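Local atomic coordinates of PDZ domain protein (Parabacteroides distasonis, PDB entry 4L8N), a protein that is of unknown function but combines PDZ domains at both ends with a central DUF4136 domain and binds magnesium ions. Residues I105-L110 / N308-S313; K304-Y309 / I448-T453. All blocks are in the same frame, centred on the assembly; numbering follows the deposited sequence.

Contact 1: I105-L110 / N308-S313; sequences ITEDQL and NYTGIS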
ATOM      1  N   ILE A 105     -40.123  22.503   8.272  1.00 75.84           N
ATOM      2  CA  ILE A 105     -39.571  21.167   8.457  1.00 73.43           C
ATOM      3  C   ILE A 105     -40.120  20.395   7.277  1.00 73.44           C
ATOM      4  O   ILE A 105     -41.345  20.301   7.116  1.00 72.88           O
ATOM      5  CB  ILE A 105     -39.864  20.513   9.851  1.00 77.06           C
ATOM      6  CG1 ILE A 105     -39.282  21.337  11.023  1.00 79.39           C
ATOM      7  CG2 ILE A 105     -39.358  19.061   9.913  1.00 75.91           C
ATOM      8  CD1 ILE A 105     -37.697  21.577  11.046  1.00 86.66           C
ATOM      9  N   THR A 106     -39.222  19.936   6.403  1.00 66.42           N
ATOM     10  CA  THR A 106     -39.606  19.231   5.193  1.00 64.36           C
ATOM     11  C   THR A 106     -39.721  17.735   5.453  1.00 68.98           C
ATOM     12  O   THR A 106     -39.151  17.214   6.423  1.00 69.22           O
ATOM     13  CB  THR A 106     -38.601  19.501   4.066  1.00 65.72           C
ATOM     14  OG1 THR A 106     -37.363  18.873   4.363  1.00 66.47           O
ATOM     15  CG2 THR A 106     -38.396  20.969   3.793  1.00 63.71           C
ATOM     16  N   GLU A 107     -40.428  17.039   4.552  1.00 63.56           N
ATOM     17  CA  GLU A 107     -40.584  15.592   4.597  1.00 60.97           C
ATOM     18  C   GLU A 107     -39.220  14.907   4.417  1.00 62.85           C
ATOM     19  O   GLU A 107     -39.013  13.843   4.986  1.00 61.96           O
ATOM     20  CB  GLU A 107     -41.595  15.113   3.552  1.00 61.25           C
ATOM     21  CG  GLU A 107     -43.030  15.501   3.894  1.00 63.94           C
ATOM     22  CD  GLU A 107     -44.037  15.198   2.802  1.00 77.90           C
ATOM     23  OE1 GLU A 107     -43.697  15.321   1.601  1.00 65.34           O
ATOM     24  OE2 GLU A 107     -45.173  14.816   3.159  1.00 73.80           O
ATOM     25  N   ASP A 108     -38.277  15.545   3.709  1.00 60.05           N
ATOM     26  CA  ASP A 108     -36.913  15.028   3.543  1.00 59.36           C
ATOM     27  C   ASP A 108     -36.205  15.012   4.922  1.00 63.65           C
ATOM     28  O   ASP A 108     -35.571  14.016   5.292  1.00 62.61           O
ATOM     29  CB  ASP A 108     -36.138  15.880   2.519  1.00 61.51           C
ATOM     30  CG  ASP A 108     -34.683  15.495   2.358  1.00 76.24           C
ATOM     31  OD1 ASP A 108     -34.402  14.540   1.591  1.00 75.83           O
ATOM     32  OD2 ASP A 108     -33.818  16.160   2.987  1.00 85.06           O
ATOM     33  N   GLN A 109     -36.371  16.098   5.699  1.00 60.70           N
ATOM     34  CA  GLN A 109     -35.777  16.210   7.026  1.00 60.69           C
ATOM     35  C   GLN A 109     -36.374  15.150   7.970  1.00 63.79           C
ATOM     36  O   GLN A 109     -35.619  14.420   8.612  1.00 63.73           O
ATOM     37  CB  GLN A 109     -35.962  17.631   7.587  1.00 63.31           C
ATOM     38  CG  GLN A 109     -35.159  18.703   6.842  1.00 68.43           C
ATOM     39  CD  GLN A 109     -35.538  20.087   7.310  1.00 85.54           C
ATOM     40  OE1 GLN A 109     -36.602  20.626   6.978  1.00 82.84           O
ATOM     41  NE2 GLN A 109     -34.694  20.679   8.131  1.00 73.62           N
ATOM     42  N   LEU A 110     -37.720  15.033   7.998  1.00 59.33           N
ATOM     43  CA  LEU A 110     -38.467  14.084   8.827  1.00 58.41           C
ATOM     44  C   LEU A 110     -38.154  12.619   8.472  1.00 59.70           C
ATOM     45  O   LEU A 110     -38.098  11.778   9.371  1.00 59.67           O
ATOM     46  CB  LEU A 110     -39.972  14.343   8.723  1.00 58.99           C
ATOM     47  CG  LEU A 110     -40.484  15.646   9.346  1.00 65.99           C
ATOM     48  CD1 LEU A 110     -41.790  16.067   8.736  1.00 65.94           C
ATOM     49  CD2 LEU A 110     -40.605  15.545  10.868  1.00 70.45           C
ATOM     50  N   ASN A 308     -42.286   8.564   1.475  1.00 52.35           N
ATOM     51  CA  ASN A 308     -43.549   8.981   0.845  1.00 51.63           C
ATOM     52  C   ASN A 308     -43.560  10.500   0.844  1.00 57.40           C
ATOM     53  O   ASN A 308     -43.478  11.123   1.917  1.00 57.40           O
ATOM     54  CB  ASN A 308     -44.787   8.434   1.580  1.00 45.66           C
ATOM     55  CG  ASN A 308     -45.285   7.071   1.167  1.00 59.20           C
ATOM     56  OD1 ASN A 308     -45.021   6.542   0.078  1.00 46.37           O
ATOM     57  ND2 ASN A 308     -46.086   6.497   2.030  1.00 53.69           N
ATOM     58  N   TYR A 309     -43.602  11.088  -0.364  1.00 54.77           N
ATOM     59  CA  TYR A 309     -43.606  12.518  -0.583  1.00 55.71           C
ATOM     60  C   TYR A 309     -45.007  13.043  -0.928  1.00 61.95           C
ATOM     61  O   TYR A 309     -45.647  12.542  -1.860  1.00 62.41           O
ATOM     62  CB  TYR A 309     -42.624  12.847  -1.708  1.00 56.43           C
ATOM     63  CG  TYR A 309     -42.667  14.288  -2.171  1.00 58.15           C
ATOM     64  CD1 TYR A 309     -42.077  15.299  -1.419  1.00 61.08           C
ATOM     65  CD2 TYR A 309     -43.280  14.638  -3.372  1.00 58.10           C
ATOM     66  CE1 TYR A 309     -42.107  16.624  -1.841  1.00 61.91           C
ATOM     67  CE2 TYR A 309     -43.297  15.956  -3.814  1.00 59.85           C
ATOM     68  CZ  TYR A 309     -42.715  16.948  -3.040  1.00 66.17           C
ATOM     69  OH  TYR A 309     -42.711  18.252  -3.467  1.00 65.53           O
ATOM     70  N   THR A 310     -45.453  14.083  -0.197  1.00 59.30           N
ATOM     71  CA  THR A 310     -46.723  14.785  -0.413  1.00 59.73           C
ATOM     72  C   THR A 310     -46.434  16.259  -0.806  1.00 67.64           C
ATOM     73  O   THR A 310     -47.193  16.857  -1.558  1.00 70.70           O
ATOM     74  CB  THR A 310     -47.645  14.713   0.809  1.00 60.92           C
ATOM     75  OG1 THR A 310     -47.137  15.575   1.826  1.00 65.97           O
ATOM     76  CG2 THR A 310     -47.860  13.294   1.335  1.00 53.96           C
ATOM     77  N   GLY A 311     -45.353  16.825  -0.286  1.00 62.59           N
ATOM     78  CA  GLY A 311     -44.961  18.199  -0.572  1.00 62.24           C
ATOM     79  C   GLY A 311     -45.229  19.169   0.553  1.00 65.05           C
ATOM     80  O   GLY A 311     -44.982  20.359   0.390  1.00 64.99           O
ATOM     81  N   ILE A 312     -45.744  18.675   1.700  1.00 61.97           N
ATOM     82  CA  ILE A 312     -46.080  19.497   2.869  1.00 62.77           C
ATOM     83  C   ILE A 312     -44.820  19.766   3.699  1.00 66.30           C
ATOM     84  O   ILE A 312     -44.017  18.857   3.949  1.00 63.98           O
ATOM     85  CB  ILE A 312     -47.208  18.842   3.754  1.00 65.86           C
ATOM     86  CG1 ILE A 312     -48.522  18.633   2.976  1.00 66.66           C
ATOM     87  CG2 ILE A 312     -47.483  19.633   5.050  1.00 66.82           C
ATOM     88  CD1 ILE A 312     -49.412  17.452   3.503  1.00 70.97           C
ATOM     89  N   SER A 313     -44.673  21.026   4.129  1.00 64.34           N
ATOM     90  CA  SER A 313     -43.657  21.498   5.055  1.00 64.31           C
ATOM     91  C   SER A 313     -44.384  21.878   6.368  1.00 71.30           C
ATOM     92  O   SER A 313     -45.484  22.431   6.319  1.00 73.05           O
ATOM     93  CB  SER A 313     -42.872  22.647   4.446  1.00 67.47           C
ATOM     94  OG  SER A 313     -42.061  22.151   3.393  1.00 71.66           O
TER
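Glu107 reaches across to the turn at Thr310 and Gly311 and grips it with both carboxylate oxygens. Its CG stands anti to the carbonyl carbon (chi1 -71°), and the chain runs extended from there, crossing the Thr310 side chain at about a right angle. OE1 takes two amides. Thr310 N meets the syn lone pair of Glu107 OE1, 2.8 Å away. Gly311 N approaches the same oxygen from above the carboxylate plane, at 2.9 Å. This second bond is almost straight, 176° at the hydrogen. OE2 receives the hydroxyl of Thr310, with a very short 2.5 Å from OG1 to OE2, a value to be read with caution at this resolution, and is also bonded to Tyr413 OH. So many donors would probably favour the ionised carboxylate in this buried place. A glutamate suits it, being long enough to span the gap and able to accept on both oxygens. The ring of Tyr309 borders the same group, its CD1 3.4 Å from Glu107 OE1. Gly311 fits the bend because, at its positive phi, a CB would be jammed against the preceding carbonyl oxygen.

Just before the glutamate in the chain, Thr106 forms a capping box with Gln109 of the first helical turn: Gln109 N bonds to Thr106 OG1 at 3.2 Å, and Gln109 OE1 accepts from Thr106 N at 2.8 Å. Where the chain enters this cap, Ile105 O approaches Ser313 CA at 3.3 Å in a CA-H...O contact.

The start of helix 107-113 is thus joined to the bend between strands 298-309 and 312-315. Strand 104-105 flanks 312-315, which pairs on with 322-325, while helix 330-333 packs against Tyr309, Thr310 and Ile312.

Contact 2: K304-Y309 / I448-T453; sequences KKTYNY and IRSEVT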
ATOM      1  N   LYS A 304     -28.492   6.680   1.346  1.00 52.75           N
ATOM      2  CA  LYS A 304     -29.689   6.281   0.634  1.00 51.22           C
ATOM      3  C   LYS A 304     -30.911   6.742   1.420  1.00 55.49           C
ATOM      4  O   LYS A 304     -30.820   6.917   2.633  1.00 56.84           O
ATOM      5  CB  LYS A 304     -29.696   4.778   0.296  1.00 52.31           C
ATOM      6  CG  LYS A 304     -29.924   3.792   1.422  1.00 56.55           C
ATOM      7  CD  LYS A 304     -30.142   2.427   0.792  1.00 63.75           C
ATOM      8  CE  LYS A 304     -30.350   1.333   1.794  1.00 94.44           C
ATOM      9  NZ  LYS A 304     -30.780   0.068   1.135  1.00114.16           N
ATOM     10  N   LYS A 305     -32.013   7.045   0.716  1.00 51.46           N
ATOM     11  CA  LYS A 305     -33.268   7.508   1.333  1.00 51.49           C
ATOM     12  C   LYS A 305     -34.465   7.276   0.417  1.00 53.63           C
ATOM     13  O   LYS A 305     -34.423   7.616  -0.766  1.00 51.96           O
ATOM     14  CB  LYS A 305     -33.203   9.001   1.708  1.00 53.95           C
ATOM     15  CG  LYS A 305     -34.446   9.528   2.446  1.00 60.80           C
ATOM     16  CD  LYS A 305     -34.420  11.048   2.713  1.00 59.55           C
ATOM     17  CE  LYS A 305     -33.297  11.419   3.655  1.00 56.43           C
ATOM     18  NZ  LYS A 305     -33.399  12.812   4.129  1.00 68.49           N
ATOM     19  N   THR A 306     -35.526   6.712   0.986  1.00 50.36           N
ATOM     20  CA  THR A 306     -36.795   6.518   0.312  1.00 50.76           C
ATOM     21  C   THR A 306     -37.873   6.936   1.279  1.00 55.38           C
ATOM     22  O   THR A 306     -37.897   6.457   2.398  1.00 55.20           O
ATOM     23  CB  THR A 306     -36.987   5.082  -0.195  1.00 59.92           C
ATOM     24  OG1 THR A 306     -35.908   4.742  -1.062  1.00 60.65           O
ATOM     25  CG2 THR A 306     -38.313   4.899  -0.944  1.00 55.24           C
ATOM     26  N   TYR A 307     -38.764   7.827   0.855  1.00 52.67           N
ATOM     27  CA  TYR A 307     -39.875   8.259   1.687  1.00 52.57           C
ATOM     28  C   TYR A 307     -41.096   8.566   0.841  1.00 55.18           C
ATOM     29  O   TYR A 307     -40.968   8.789  -0.361  1.00 54.68           O
ATOM     30  CB  TYR A 307     -39.484   9.470   2.563  1.00 54.97           C
ATOM     31  CG  TYR A 307     -39.151  10.751   1.818  1.00 57.83           C
ATOM     32  CD1 TYR A 307     -37.863  10.992   1.348  1.00 59.54           C
ATOM     33  CD2 TYR A 307     -40.085  11.775   1.701  1.00 59.48           C
ATOM     34  CE1 TYR A 307     -37.541  12.174   0.686  1.00 59.95           C
ATOM     35  CE2 TYR A 307     -39.762  12.983   1.082  1.00 61.57           C
ATOM     36  CZ  TYR A 307     -38.490  13.172   0.562  1.00 69.02           C
ATOM     37  OH  TYR A 307     -38.150  14.350  -0.060  1.00 73.61           O
ATOM     38  N   ASN A 308     -42.286   8.564   1.475  1.00 52.35           N
ATOM     39  CA  ASN A 308     -43.549   8.981   0.845  1.00 51.63           C
ATOM     40  C   ASN A 308     -43.560  10.500   0.844  1.00 57.40           C
ATOM     41  O   ASN A 308     -43.478  11.123   1.917  1.00 57.40           O
ATOM     42  CB  ASN A 308     -44.787   8.434   1.580  1.00 45.66           C
ATOM     43  CG  ASN A 308     -45.285   7.071   1.167  1.00 59.20           C
ATOM     44  OD1 ASN A 308     -45.021   6.542   0.078  1.00 46.37           O
ATOM     45  ND2 ASN A 308     -46.086   6.497   2.030  1.00 53.69           N
ATOM     46  N   TYR A 309     -43.602  11.088  -0.364  1.00 54.77           N
ATOM     47  CA  TYR A 309     -43.606  12.518  -0.583  1.00 55.71           C
ATOM     48  C   TYR A 309     -45.007  13.043  -0.928  1.00 61.95           C
ATOM     49  O   TYR A 309     -45.647  12.542  -1.860  1.00 62.41           O
ATOM     50  CB  TYR A 309     -42.624  12.847  -1.708  1.00 56.43           C
ATOM     51  CG  TYR A 309     -42.667  14.288  -2.171  1.00 58.15           C
ATOM     52  CD1 TYR A 309     -42.077  15.299  -1.419  1.00 61.08           C
ATOM     53  CD2 TYR A 309     -43.280  14.638  -3.372  1.00 58.10           C
ATOM     54  CE1 TYR A 309     -42.107  16.624  -1.841  1.00 61.91           C
ATOM     55  CE2 TYR A 309     -43.297  15.956  -3.814  1.00 59.85           C
ATOM     56  CZ  TYR A 309     -42.715  16.948  -3.040  1.00 66.17           C
ATOM     57  OH  TYR A 309     -42.711  18.252  -3.467  1.00 65.53           O
ATOM     58  N   ILE A 448     -43.140   8.248  -4.471  1.00 61.95           N
ATOM     59  CA  ILE A 448     -42.042   7.680  -3.724  1.00 61.48           C
ATOM     60  C   ILE A 448     -40.759   8.344  -4.198  1.00 66.27           C
ATOM     61  O   ILE A 448     -40.385   8.280  -5.385  1.00 67.49           O
ATOM     62  CB  ILE A 448     -42.061   6.122  -3.821  1.00 63.70           C
ATOM     63  CG1 ILE A 448     -43.321   5.563  -3.083  1.00 63.60           C
ATOM     64  CG2 ILE A 448     -40.783   5.509  -3.269  1.00 65.16           C
ATOM     65  CD1 ILE A 448     -43.537   4.052  -3.120  1.00 68.62           C
ATOM     66  N   ARG A 449     -40.141   9.073  -3.269  1.00 60.01           N
ATOM     67  CA  ARG A 449     -38.885   9.737  -3.550  1.00 57.56           C
ATOM     68  C   ARG A 449     -37.841   8.790  -3.122  1.00 58.74           C
ATOM     69  O   ARG A 449     -37.849   8.351  -1.974  1.00 58.94           O
ATOM     70  CB  ARG A 449     -38.761  11.105  -2.858  1.00 54.20           C
ATOM     71  CG  ARG A 449     -39.500  12.177  -3.572  1.00 56.78           C
ATOM     72  CD  ARG A 449     -39.011  13.536  -3.172  1.00 60.20           C
ATOM     73  NE  ARG A 449     -39.589  14.563  -4.044  1.00 61.90           N
ATOM     74  CZ  ARG A 449     -39.268  15.853  -4.007  1.00 74.43           C
ATOM     75  NH1 ARG A 449     -38.368  16.297  -3.141  1.00 62.85           N
ATOM     76  NH2 ARG A 449     -39.849  16.710  -4.835  1.00 65.06           N
ATOM     77  N   SER A 450     -37.024   8.368  -4.069  1.00 55.13           N
ATOM     78  CA  SER A 450     -35.908   7.455  -3.865  1.00 54.55           C
ATOM     79  C   SER A 450     -34.651   8.137  -4.333  1.00 62.97           C
ATOM     80  O   SER A 450     -34.678   8.873  -5.337  1.00 65.90           O
ATOM     81  CB  SER A 450     -36.139   6.154  -4.611  1.00 57.10           C
ATOM     82  OG  SER A 450     -35.941   5.074  -3.719  1.00 68.78           O
ATOM     83  N   GLU A 451     -33.575   7.976  -3.566  1.00 59.19           N
ATOM     84  CA  GLU A 451     -32.291   8.609  -3.851  1.00 59.37           C
ATOM     85  C   GLU A 451     -31.136   7.861  -3.193  1.00 62.84           C
ATOM     86  O   GLU A 451     -31.259   7.347  -2.083  1.00 62.86           O
ATOM     87  CB  GLU A 451     -32.269  10.114  -3.429  1.00 61.53           C
ATOM     88  CG  GLU A 451     -32.895  10.447  -2.074  1.00 74.58           C
ATOM     89  CD  GLU A 451     -32.764  11.878  -1.568  1.00 95.13           C
ATOM     90  OE1 GLU A 451     -31.707  12.206  -0.980  1.00 86.64           O
ATOM     91  OE2 GLU A 451     -33.754  12.641  -1.675  1.00 86.99           O
ATOM     92  N   VAL A 452     -30.030   7.765  -3.931  1.00 59.65           N
ATOM     93  CA  VAL A 452     -28.731   7.232  -3.508  1.00 59.32           C
ATOM     94  C   VAL A 452     -27.666   8.238  -3.944  1.00 66.21           C
ATOM     95  O   VAL A 452     -27.619   8.594  -5.121  1.00 69.65           O
ATOM     96  CB  VAL A 452     -28.373   5.815  -4.019  1.00 61.25           C
ATOM     97  CG1 VAL A 452     -27.072   5.338  -3.390  1.00 60.60           C
ATOM     98  CG2 VAL A 452     -29.477   4.817  -3.743  1.00 61.09           C
ATOM     99  N   THR A 453     -26.837   8.692  -3.007  1.00 60.54           N
ATOM    100  CA  THR A 453     -25.697   9.560  -3.255  1.00 59.51           C
ATOM    101  C   THR A 453     -24.449   8.771  -2.892  1.00 61.36           C
ATOM    102  O   THR A 453     -24.333   8.277  -1.771  1.00 60.30           O
ATOM    103  CB  THR A 453     -25.842  10.867  -2.475  1.00 67.74           C
ATOM    104  OG1 THR A 453     -26.914  11.607  -3.052  1.00 70.17           O
ATOM    105  CG2 THR A 453     -24.564  11.703  -2.476  1.00 63.80           C
TER
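Arg449 lays its guanidinium flat on the ring of Tyr309, the planes only 14° apart, and this stack is the tight end of the contact. CZ sits 3.7 Å from the centroid of the Tyr309 ring, a cation-pi contact over the face. Arg449 CG, anti to the carbonyl carbon (chi1 -79°), lies against Tyr309 CB, and the chain continues extended to NE, side by side with Tyr307. Arg449 CB makes a CH-pi contact over the Tyr307 face, offset toward the rim, 4.2 Å from the centroid. Arginine suits this place, with methylenes for one tyrosine and a flat cation for the other; Tyr37 adds a second cation-pi partner. An alanine in place of Tyr309 would probably leave the guanidinium without one of its rings, less well held against turning, and Asp326 without the tyrosine hydroxyl.

The backbones form an antiparallel ladder between neighbouring strands of a large mixed sheet, with hydrogen-bonded pairs at Lys305–Glu451 and Tyr307–Arg449. Each gives two amide bonds; Tyr307 N to Arg449 O is 3.0 Å.

Opposite the face of Tyr307 and Arg449 less surface is buried, and Ile448, Ser450 and Val452 are exposed. Close contacts here are local: Thr306 OG1 and Ser450 OG, small hydroxyls suited to a non-hydrogen-bonded pair, share a hydrogen bond of 2.7 Å. Farther along, Val452 touches Lys304 CB and packs on Tyr216 of the second subunit.

Followed from the N terminus, the chain first leaves at 105-110 and returns at 308-313, so contact 1 closes a long loop that takes in the whole region assigned to DUF4136. Contact 2 then closes a second loop, from 304-309 to 448-453 near the C terminus. The loops follow one another, overlapping at the end of strand 298-309, where Asn308 and Tyr309 belong to both. Contact 1 ties helix 107-113 to the turn that ends this strand; contact 2 ties the strand to 438-456 in the sheet. They meet directly: Asp108 OD1 makes a salt bridge with Lys305 NZ at 3.2 Å, and Glu107 packs on Tyr307, placing the helix against the sheet.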